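Local structure of tetraacyldisaccharide 4'-kinase (Aquifex aeolicus, 4ITL) at residues Ile31-Val36 with His147-Ile152; Lys65-Leu70 with Val134-Asp139; Gly272-Thr277 with Tyr288-Ala293. The protein probably transfers the gamma-phosphate of ATP to the 4'-position of a tetraacyldisaccharide 1-phosphate, the last step of lipid IVA biosynthesis. All blocks are in the same frame, centred on the assembly; numbering follows the deposited sequence.

How the interactions relate
Interactions 1 and 2 are neighbours in the P-loop kinase core, their centres about 11 Å apart, and touch where Leu-34 and Val-36 pack on Phe-135. Strand 38-43, which follows residues 31-36, runs between strands 134-137 and 150-155 and pairs with both. Along the chain, interaction 2 is nested inside the loop that interaction 1 closes. Interaction 3 comes later and is formed by strands 275-277 and 291-300; its centre lies about 42 Å from that of interaction 1 and about 32 Å from that of interaction 2. Interactions 2 and 3 are parallel strand pairs, each with one side chain near the bound ATP analogue: Asp-138 about 6 Å and Ala-293 about 7 Å away.

Interaction 1: residues Ile31-Val36 with His147-Ile152; sequences IKKLPV and HRDLNI
His-147 meets residues 31-33 with both its backbone and its ring. Its amide N donates to Lys-32 O at 2.8 Å in a nearly straight bond, 168° at the hydrogen, while Ile-31 CG2 packs against the same amide. The imidazole lies alongside the Lys-33 chain, both side chains pointing the same way, so that Lys-33 CD sits over a ring face in a CH-pi contact, 4.2 Å from the centroid. Both side chains have CG anti to the backbone N (chi1 180° for Lys-33, 175° for His-147), which carries them out as neighbours. At the ring edge, His-147 NE2 donates to Asp-149 OD2 at 2.9 Å; the carboxylate oxygen lies in the imidazole plane, although the ring nitrogen stands well above the plane of the carboxylate. This bond probably fixes the ring's rotation.

Lys-33 NZ does not close a salt bridge with Asp-149, its distance to OD2 being 4.0 Å. It donates instead to a water at 2.9 Å and weakly to Leu-34 O. That water also reaches Asp-149 OD1 and Val-36 O, and thereby ties lysine, carboxylate and carbonyl together; OD1 accepts a further bond from Val-38 N. A second water, 2.9 Å from Leu-34 N, accepts from that amide and donates to His-147 O. The result is a solvent-bridged surface junction with a His-carboxylate hydrogen bond, joining the loop that leads into strand 38-43 to the entry of strand 150-155, two parallel strands of the P-loop kinase core.

Interaction 2: residues Lys65-Leu70 with Val134-Asp139; sequences KRVCIL and VFILDD
Leu-70 meets the Phe-135 ring at a slant, its CG 3.6 Å from Phe-135 CD1. The torsion that sets CG anti to the carbonyl carbon (chi1 -59°) swings the branches toward strand 134-137, where Leu-70 CD1 also meets Leu-137 CD2 at 3.7 Å. On the same face, Cys-68 SG lies at the edge of the Phe-135 ring, 5.1 Å from its centroid. An alanine in place of Leu-70 is likely to open a gap beside Phe-135 and leave Leu-137 CD2 only the CB of this residue to rest on. The other face carries Val-67 and Val-134, side by side and pointing the same way, with Val-67 CG1 3.7 Å from Ile-136 CD1; just past strand 134-137, the Asp-138 side chain crosses that of Ile-69 at about a right angle. Parallel-sheet bonds keep this register, among them Cys-68 N to Val-134 O at 3.1 Å and Leu-70 N to Ile-136 O at 2.8 Å. Strand 134-137 continues the sheet to strand 38-43, and strand 67-71 to strand 112-115. Helix 119-130 covers Cys-68 and Phe-135, while helix 51-61, whose start belongs to the predicted ATP-binding segment, packs on Ile-69 and Ile-136 and, beyond the strand end, on Asp-138.

Interaction 3: residues Gly272-Thr277 with Tyr288-Ala293; sequences GEIYLT and YENVFA
Ile-274 CG2 and the Phe-292 ring meet at the apolar centre, 4.0 Å apart at Phe-292 CD2, beside the sheet face that carries Leu-276 and Phe-292. Having CG2 anti to the backbone N (chi1 -52° for CG1) turns that methyl to the ring, while the far branch of the same isoleucine, CD1, reaches the amide of Asn-290. Leu-276 adds its CD1, 4.4 Å from Phe-292 CB. On the reverse face Tyr-275 CB packs against Val-291 CG2 at 4.0 Å, and Thr-277 CG2 touches Val-291 CG1 at a similar distance, the two side chains set at a slant. Ala-293 lies beside Thr-277 on this face.

Between the faces the strands are zipped in parallel register. Tyr-275 N donates to Asn-290 O at 3.0 Å, and Phe-292 N returns a bond of 2.9 Å to Tyr-275 O. Thr-277 N adds a weak bond to Phe-292 O, bent to 130°. Two carbonyl oxygens also lie at ring edges: Asn-290 O beside the Tyr-275 ring and Tyr-275 O beside the Phe-292 ring, each in the ring plane.

At the outer end, Asn-290 belongs to a type II turn, Tyr-288 to Val-291, and its CB rests 3.6 Å from Glu-273 O. The polar tips turn to other partners: Glu-273 forms a salt bridge with Lys-253, Tyr-275 OH accepts from Glu-270 N, and Thr-277 OG1 donates to Phe-232 O.

Strand 275-277, helix 279-282 and strand 291-300 make a beta-alpha-beta unit, whose helix packs on Val-291 and Ala-293. Strand 229-234 pairs in parallel along the other edge of strand 275-277, and strand 201-212 runs antiparallel to strand 291-300.

Interaction 1: residues Ile31-Val36 with His147-Ile152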
loop_
_atom_site.group_PDB
_atom_site.type_symbol
_atom_site.label_atom_id
_atom_site.label_comp_id
_atom_site.label_asym_id
_atom_site.label_seq_id
_atom_site.Cartn_x
_atom_site.Cartn_y
_atom_site.Cartn_z
ATOM N N ILE A 31 19.429 8.338 -13.115
ATOM C CA ILE A 31 18.069 7.884 -13.113
ATOM C C ILE A 31 17.953 6.873 -14.239
ATOM O O ILE A 31 18.120 7.231 -15.375
ATOM C CB ILE A 31 17.130 9.048 -13.363
ATOM C CG1 ILE A 31 17.243 10.065 -12.228
ATOM C CG2 ILE A 31 15.705 8.555 -13.430
ATOM C CD1 ILE A 31 16.466 11.304 -12.480
ATOM N N LYS A 32 17.693 5.612 -13.918
ATOM C CA LYS A 32 17.654 4.555 -14.929
ATOM C C LYS A 32 16.247 4.379 -15.494
ATOM O O LYS A 32 15.247 4.726 -14.861
ATOM C CB LYS A 32 18.087 3.216 -14.321
ATOM C CG LYS A 32 19.430 3.212 -13.570
ATOM C CD LYS A 32 19.849 1.761 -13.237
ATOM C CE LYS A 32 20.436 1.603 -11.834
ATOM N NZ LYS A 32 19.615 0.779 -10.818
ATOM N N LYS A 33 16.146 3.798 -16.678
ATOM C CA LYS A 33 14.850 3.703 -17.339
ATOM C C LYS A 33 14.548 2.323 -17.874
ATOM O O LYS A 33 15.339 1.742 -18.618
ATOM C CB LYS A 33 14.758 4.714 -18.476
ATOM C CG LYS A 33 13.429 4.659 -19.208
ATOM C CD LYS A 33 13.060 5.982 -19.852
ATOM C CE LYS A 33 11.978 5.801 -20.918
ATOM N NZ LYS A 33 10.768 5.054 -20.456
ATOM N N LEU A 34 13.386 1.805 -17.473
ATOM C CA LEU A 34 12.874 0.552 -17.986
ATOM C C LEU A 34 12.192 0.814 -19.316
ATOM O O LEU A 34 11.616 1.869 -19.525
ATOM C CB LEU A 34 11.869 -0.065 -17.019
ATOM C CG LEU A 34 12.469 -0.644 -15.745
ATOM C CD1 LEU A 34 11.399 -0.967 -14.679
ATOM C CD2 LEU A 34 13.305 -1.879 -16.124
ATOM N N PRO A 35 12.248 -0.165 -20.212
ATOM C CA PRO A 35 11.680 -0.054 -21.556
ATOM C C PRO A 35 10.184 -0.299 -21.647
ATOM O O PRO A 35 9.690 -0.476 -22.743
ATOM C CB PRO A 35 12.467 -1.107 -22.343
ATOM C CG PRO A 35 12.835 -2.140 -21.323
ATOM C CD PRO A 35 13.061 -1.385 -20.041
ATOM N N VAL A 36 9.460 -0.324 -20.532
ATOM C CA VAL A 36 7.988 -0.233 -20.589
ATOM C C VAL A 36 7.542 0.847 -19.607
ATOM O O VAL A 36 8.338 1.312 -18.792
ATOM C CB VAL A 36 7.277 -1.588 -20.315
ATOM C CG1 VAL A 36 7.699 -2.625 -21.361
ATOM C CG2 VAL A 36 7.549 -2.099 -18.910
ATOM N N HIS A 147 13.266 5.876 -13.227
ATOM C CA HIS A 147 12.340 6.730 -13.974
ATOM C C HIS A 147 10.919 6.230 -13.854
ATOM O O HIS A 147 10.697 5.049 -13.965
ATOM C CB HIS A 147 12.697 6.720 -15.475
ATOM C CG HIS A 147 11.721 7.480 -16.311
ATOM N ND1 HIS A 147 11.737 8.859 -16.405
ATOM C CD2 HIS A 147 10.649 7.069 -17.029
ATOM C CE1 HIS A 147 10.739 9.255 -17.169
ATOM N NE2 HIS A 147 10.060 8.188 -17.561
ATOM N N ARG A 148 9.961 7.131 -13.652
ATOM C CA ARG A 148 8.570 6.778 -13.719
ATOM C C ARG A 148 7.910 7.696 -14.713
ATOM O O ARG A 148 8.213 8.858 -14.750
ATOM C CB ARG A 148 7.832 6.850 -12.333
ATOM C CG ARG A 148 7.700 8.265 -11.640
ATOM C CD ARG A 148 9.036 8.842 -11.150
ATOM N NE ARG A 148 9.887 7.818 -10.556
ATOM C CZ ARG A 148 9.766 7.358 -9.310
ATOM N NH1 ARG A 148 8.846 7.846 -8.482
ATOM N NH2 ARG A 148 10.595 6.422 -8.877
ATOM N N ASP A 149 6.938 7.176 -15.443
ATOM C CA ASP A 149 6.190 7.958 -16.422
ATOM C C ASP A 149 5.003 8.670 -15.837
ATOM O O ASP A 149 4.540 9.657 -16.380
ATOM C CB ASP A 149 5.774 7.032 -17.553
ATOM C CG ASP A 149 6.990 6.423 -18.220
ATOM O OD1 ASP A 149 7.274 5.221 -17.987
ATOM O OD2 ASP A 149 7.725 7.196 -18.890
ATOM N N LEU A 150 4.521 8.177 -14.697
ATOM C CA LEU A 150 3.475 8.858 -13.965
ATOM C C LEU A 150 3.814 8.717 -12.462
ATOM O O LEU A 150 3.944 7.617 -11.956
ATOM C CB LEU A 150 2.117 8.236 -14.317
ATOM C CG LEU A 150 0.854 8.714 -13.596
ATOM C CD1 LEU A 150 0.557 10.144 -13.937
ATOM C CD2 LEU A 150 -0.348 7.864 -13.961
ATOM N N ASN A 151 3.983 9.837 -11.775
ATOM C CA ASN A 151 4.410 9.839 -10.391
ATOM C C ASN A 151 3.203 10.230 -9.532
ATOM O O ASN A 151 2.817 11.384 -9.463
ATOM C CB ASN A 151 5.571 10.826 -10.225
ATOM C CG ASN A 151 6.448 10.532 -9.020
ATOM O OD1 ASN A 151 6.477 9.410 -8.498
ATOM N ND2 ASN A 151 7.195 11.544 -8.583
ATOM N N ILE A 152 2.622 9.254 -8.852
ATOM C CA ILE A 152 1.434 9.504 -8.063
ATOM C C ILE A 152 1.784 9.534 -6.589
ATOM O O ILE A 152 2.354 8.584 -6.068
ATOM C CB ILE A 152 0.369 8.392 -8.253
ATOM C CG1 ILE A 152 -0.032 8.319 -9.742
ATOM C CG2 ILE A 152 -0.847 8.706 -7.384
ATOM C CD1 ILE A 152 -0.929 7.142 -10.129
HETATM O O HOH W 1 9.526 3.727 -18.232
HETATM O O HOH W 2 11.327 3.511 -16.309
#

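Interaction 2: residues Lys65-Leu70 with Val134-Asp139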
loop_
_atom_site.group_PDB
_atom_site.type_symbol
_atom_site.label_atom_id
_atom_site.label_comp_id
_atom_site.label_asym_id
_atom_site.label_seq_id
_atom_site.Cartn_x
_atom_site.Cartn_y
_atom_site.Cartn_z
ATOM N N LYS A 65 -4.119 -4.926 -19.497
ATOM C CA LYS A 65 -2.667 -5.032 -19.724
ATOM C C LYS A 65 -2.029 -6.088 -18.811
ATOM O O LYS A 65 -2.588 -6.445 -17.774
ATOM C CB LYS A 65 -1.958 -3.683 -19.494
ATOM C CG LYS A 65 -2.729 -2.431 -19.911
ATOM C CD LYS A 65 -2.797 -2.235 -21.417
ATOM C CE LYS A 65 -1.442 -1.909 -22.001
ATOM N NZ LYS A 65 -1.542 -1.391 -23.397
ATOM N N ARG A 66 -0.855 -6.588 -19.190
ATOM C CA ARG A 66 -0.093 -7.445 -18.295
ATOM C C ARG A 66 0.636 -6.572 -17.310
ATOM O O ARG A 66 1.525 -5.817 -17.686
ATOM C CB ARG A 66 0.903 -8.311 -19.060
ATOM C CG ARG A 66 0.245 -9.370 -19.915
ATOM C CD ARG A 66 1.264 -10.352 -20.514
ATOM N NE ARG A 66 2.214 -9.701 -21.413
ATOM C CZ ARG A 66 1.921 -9.256 -22.632
ATOM N NH1 ARG A 66 0.690 -9.366 -23.114
ATOM N NH2 ARG A 66 2.867 -8.691 -23.372
ATOM N N VAL A 67 0.260 -6.688 -16.041
ATOM C CA VAL A 67 0.758 -5.813 -14.985
ATOM C C VAL A 67 1.705 -6.528 -14.037
ATOM O O VAL A 67 1.467 -7.668 -13.628
ATOM C CB VAL A 67 -0.415 -5.298 -14.118
ATOM C CG1 VAL A 67 0.104 -4.387 -12.971
ATOM C CG2 VAL A 67 -1.434 -4.567 -14.977
ATOM N N CYS A 68 2.762 -5.840 -13.650
ATOM C CA CYS A 68 3.666 -6.350 -12.629
ATOM C C CYS A 68 3.912 -5.268 -11.595
ATOM O O CYS A 68 4.197 -4.100 -11.923
ATOM C CB CYS A 68 4.979 -6.811 -13.255
ATOM S SG CYS A 68 6.162 -7.509 -12.116
ATOM N N ILE A 69 3.777 -5.648 -10.329
ATOM C CA ILE A 69 3.986 -4.714 -9.223
ATOM C C ILE A 69 5.418 -4.937 -8.764
ATOM O O ILE A 69 5.842 -6.085 -8.621
ATOM C CB ILE A 69 3.027 -5.024 -8.092
ATOM C CG1 ILE A 69 1.608 -4.660 -8.520
ATOM C CG2 ILE A 69 3.377 -4.221 -6.861
ATOM C CD1 ILE A 69 0.545 -5.242 -7.621
ATOM N N LEU A 70 6.190 -3.856 -8.641
ATOM C CA LEU A 70 7.544 -3.912 -8.114
ATOM C C LEU A 70 7.583 -3.363 -6.718
ATOM O O LEU A 70 7.273 -2.166 -6.469
ATOM C CB LEU A 70 8.528 -3.121 -8.984
ATOM C CG LEU A 70 8.625 -3.564 -10.429
ATOM C CD1 LEU A 70 9.539 -2.528 -11.144
ATOM C CD2 LEU A 70 9.097 -5.001 -10.571
ATOM N N VAL A 134 3.274 -3.059 -18.200
ATOM C CA VAL A 134 3.314 -1.893 -17.317
ATOM C C VAL A 134 3.775 -2.313 -15.912
ATOM O O VAL A 134 3.338 -3.329 -15.381
ATOM C CB VAL A 134 1.926 -1.159 -17.265
ATOM C CG1 VAL A 134 0.823 -2.070 -16.714
ATOM C CG2 VAL A 134 2.005 0.157 -16.476
ATOM N N PHE A 135 4.670 -1.529 -15.327
ATOM C CA PHE A 135 5.050 -1.720 -13.938
ATOM C C PHE A 135 4.381 -0.690 -13.023
ATOM O O PHE A 135 4.252 0.479 -13.385
ATOM C CB PHE A 135 6.539 -1.570 -13.784
ATOM C CG PHE A 135 7.324 -2.670 -14.386
ATOM C CD1 PHE A 135 7.333 -3.922 -13.811
ATOM C CD2 PHE A 135 8.080 -2.446 -15.533
ATOM C CE1 PHE A 135 8.085 -4.943 -14.381
ATOM C CE2 PHE A 135 8.820 -3.461 -16.101
ATOM C CZ PHE A 135 8.837 -4.698 -15.511
ATOM N N ILE A 136 3.955 -1.144 -11.848
ATOM C CA ILE A 136 3.530 -0.253 -10.778
ATOM C C ILE A 136 4.487 -0.408 -9.606
ATOM O O ILE A 136 4.639 -1.520 -9.060
ATOM C CB ILE A 136 2.117 -0.584 -10.280
ATOM C CG1 ILE A 136 1.083 -0.481 -11.414
ATOM C CG2 ILE A 136 1.716 0.335 -9.152
ATOM C CD1 ILE A 136 -0.244 -1.196 -11.055
ATOM N N LEU A 137 5.071 0.677 -9.172
ATOM C CA LEU A 137 5.857 0.653 -7.988
ATOM C C LEU A 137 4.945 0.917 -6.812
ATOM O O LEU A 137 4.209 1.850 -6.841
ATOM C CB LEU A 137 6.927 1.696 -7.991
ATOM C CG LEU A 137 7.782 1.965 -9.215
ATOM C CD1 LEU A 137 8.885 2.913 -8.895
ATOM C CD2 LEU A 137 8.300 0.718 -9.804
ATOM N N ASP A 138 5.027 0.110 -5.774
ATOM C CA ASP A 138 4.044 0.130 -4.722
ATOM C C ASP A 138 4.430 1.092 -3.648
ATOM O O ASP A 138 3.576 1.560 -2.949
ATOM C CB ASP A 138 3.746 -1.263 -4.177
ATOM C CG ASP A 138 4.673 -1.697 -3.117
ATOM O OD1 ASP A 138 5.860 -1.611 -3.303
ATOM O OD2 ASP A 138 4.243 -2.161 -2.089
ATOM N N ASP A 139 5.712 1.349 -3.508
ATOM C CA ASP A 139 6.205 2.432 -2.658
ATOM C C ASP A 139 7.390 3.211 -3.272
ATOM O O ASP A 139 8.525 3.059 -2.840
ATOM C CB ASP A 139 6.592 1.864 -1.294
ATOM C CG ASP A 139 6.842 2.931 -0.265
ATOM O OD1 ASP A 139 6.231 4.007 -0.356
ATOM O OD2 ASP A 139 7.650 2.689 0.645
HETATM O O HOH W 3 8.196 -0.183 -4.776
#

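Interaction 3: residues Gly272-Thr277 with Tyr288-Ala293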
loop_
_atom_site.group_PDB
_atom_site.type_symbol
_atom_site.label_atom_id
_atom_site.label_comp_id
_atom_site.label_asym_id
_atom_site.label_seq_id
_atom_site.Cartn_x
_atom_site.Cartn_y
_atom_site.Cartn_z
ATOM N N GLY A 272 -14.616 -19.759 21.616
ATOM C CA GLY A 272 -15.871 -19.058 21.850
ATOM C C GLY A 272 -15.851 -17.594 21.420
ATOM O O GLY A 272 -16.886 -16.948 21.389
ATOM N N GLU A 273 -14.678 -17.064 21.085
ATOM C CA GLU A 273 -14.573 -15.628 20.766
ATOM C C GLU A 273 -14.545 -15.415 19.276
ATOM O O GLU A 273 -14.127 -16.286 18.531
ATOM C CB GLU A 273 -13.309 -14.992 21.371
ATOM C CG GLU A 273 -13.295 -15.005 22.895
ATOM C CD GLU A 273 -14.368 -14.103 23.514
ATOM O OE1 GLU A 273 -14.820 -13.146 22.854
ATOM O OE2 GLU A 273 -14.760 -14.346 24.668
ATOM N N ILE A 274 -14.991 -14.239 18.852
ATOM C CA ILE A 274 -14.920 -13.842 17.447
ATOM C C ILE A 274 -13.922 -12.703 17.320
ATOM O O ILE A 274 -13.995 -11.734 18.074
ATOM C CB ILE A 274 -16.270 -13.312 16.922
ATOM C CG1 ILE A 274 -17.414 -14.294 17.200
ATOM C CG2 ILE A 274 -16.160 -13.017 15.430
ATOM C CD1 ILE A 274 -17.396 -15.541 16.305
ATOM N N TYR A 275 -13.009 -12.841 16.362
ATOM C CA TYR A 275 -11.917 -11.913 16.147
ATOM C C TYR A 275 -12.098 -11.222 14.816
ATOM O O TYR A 275 -12.485 -11.862 13.826
ATOM C CB TYR A 275 -10.597 -12.665 16.128
ATOM C CG TYR A 275 -10.214 -13.227 17.461
ATOM C CD1 TYR A 275 -9.509 -12.456 18.371
ATOM C CD2 TYR A 275 -10.565 -14.529 17.828
ATOM C CE1 TYR A 275 -9.164 -12.969 19.629
ATOM C CE2 TYR A 275 -10.222 -15.044 19.070
ATOM C CZ TYR A 275 -9.522 -14.257 19.962
ATOM O OH TYR A 275 -9.170 -14.751 21.193
ATOM N N LEU A 276 -11.877 -9.911 14.819
ATOM C CA LEU A 276 -11.986 -9.085 13.629
ATOM C C LEU A 276 -10.695 -8.314 13.386
ATOM O O LEU A 276 -10.161 -7.673 14.281
ATOM C CB LEU A 276 -13.153 -8.109 13.757
ATOM C CG LEU A 276 -13.473 -7.265 12.527
ATOM C CD1 LEU A 276 -14.086 -8.106 11.427
ATOM C CD2 LEU A 276 -14.390 -6.116 12.892
ATOM N N THR A 277 -10.217 -8.379 12.153
ATOM C CA THR A 277 -8.863 -7.965 11.803
ATOM C C THR A 277 -8.862 -7.509 10.353
ATOM O O THR A 277 -9.920 -7.365 9.755
ATOM C CB THR A 277 -7.830 -9.076 12.038
ATOM O OG1 THR A 277 -6.515 -8.522 11.970
ATOM C CG2 THR A 277 -7.972 -10.174 11.023
ATOM N N TYR A 288 -7.438 -20.141 10.465
ATOM C CA TYR A 288 -7.883 -20.025 11.867
ATOM C C TYR A 288 -9.370 -19.785 11.850
ATOM O O TYR A 288 -9.881 -18.868 11.208
ATOM C CB TYR A 288 -7.235 -18.892 12.665
ATOM C CG TYR A 288 -5.794 -19.104 13.043
ATOM C CD1 TYR A 288 -5.391 -19.021 14.367
ATOM C CD2 TYR A 288 -4.834 -19.367 12.071
ATOM C CE1 TYR A 288 -4.073 -19.199 14.718
ATOM C CE2 TYR A 288 -3.520 -19.551 12.409
ATOM C CZ TYR A 288 -3.139 -19.459 13.738
ATOM O OH TYR A 288 -1.814 -19.639 14.082
ATOM N N GLU A 289 -10.076 -20.637 12.548
ATOM C CA GLU A 289 -11.498 -20.487 12.686
ATOM C C GLU A 289 -11.865 -19.266 13.528
ATOM O O GLU A 289 -11.207 -18.942 14.530
ATOM C CB GLU A 289 -12.044 -21.729 13.412
ATOM C CG GLU A 289 -11.907 -23.044 12.663
ATOM C CD GLU A 289 -12.592 -23.026 11.308
ATOM O OE1 GLU A 289 -13.698 -22.459 11.201
ATOM O OE2 GLU A 289 -12.025 -23.579 10.340
ATOM N N ASN A 290 -12.976 -18.651 13.175
ATOM C CA ASN A 290 -13.470 -17.506 13.935
ATOM C C ASN A 290 -12.549 -16.271 13.964
ATOM O O ASN A 290 -12.666 -15.401 14.843
ATOM C CB ASN A 290 -13.849 -17.925 15.347
ATOM C CG ASN A 290 -14.935 -19.000 15.349
ATOM O OD1 ASN A 290 -14.702 -20.111 15.813
ATOM N ND2 ASN A 290 -16.115 -18.680 14.799
ATOM N N VAL A 291 -11.642 -16.199 13.002
ATOM C CA VAL A 291 -10.914 -14.962 12.718
ATOM C C VAL A 291 -11.398 -14.421 11.372
ATOM O O VAL A 291 -11.340 -15.123 10.392
ATOM C CB VAL A 291 -9.422 -15.196 12.691
ATOM C CG1 VAL A 291 -8.699 -13.934 12.262
ATOM C CG2 VAL A 291 -8.966 -15.680 14.084
ATOM N N PHE A 292 -11.944 -13.204 11.350
ATOM C CA PHE A 292 -12.455 -12.602 10.117
ATOM C C PHE A 292 -11.716 -11.283 9.826
ATOM O O PHE A 292 -11.084 -10.722 10.713
ATOM C CB PHE A 292 -13.955 -12.364 10.233
ATOM C CG PHE A 292 -14.735 -13.610 10.540
ATOM C CD1 PHE A 292 -15.397 -14.293 9.536
ATOM C CD2 PHE A 292 -14.789 -14.105 11.836
ATOM C CE1 PHE A 292 -16.120 -15.464 9.826
ATOM C CE2 PHE A 292 -15.502 -15.278 12.122
ATOM C CZ PHE A 292 -16.153 -15.946 11.114
ATOM N N ALA A 293 -11.795 -10.796 8.591
ATOM C CA ALA A 293 -11.210 -9.519 8.265
ATOM C C ALA A 293 -12.267 -8.631 7.669
ATOM O O ALA A 293 -13.041 -9.077 6.816
ATOM C CB ALA A 293 -10.103 -9.703 7.254
#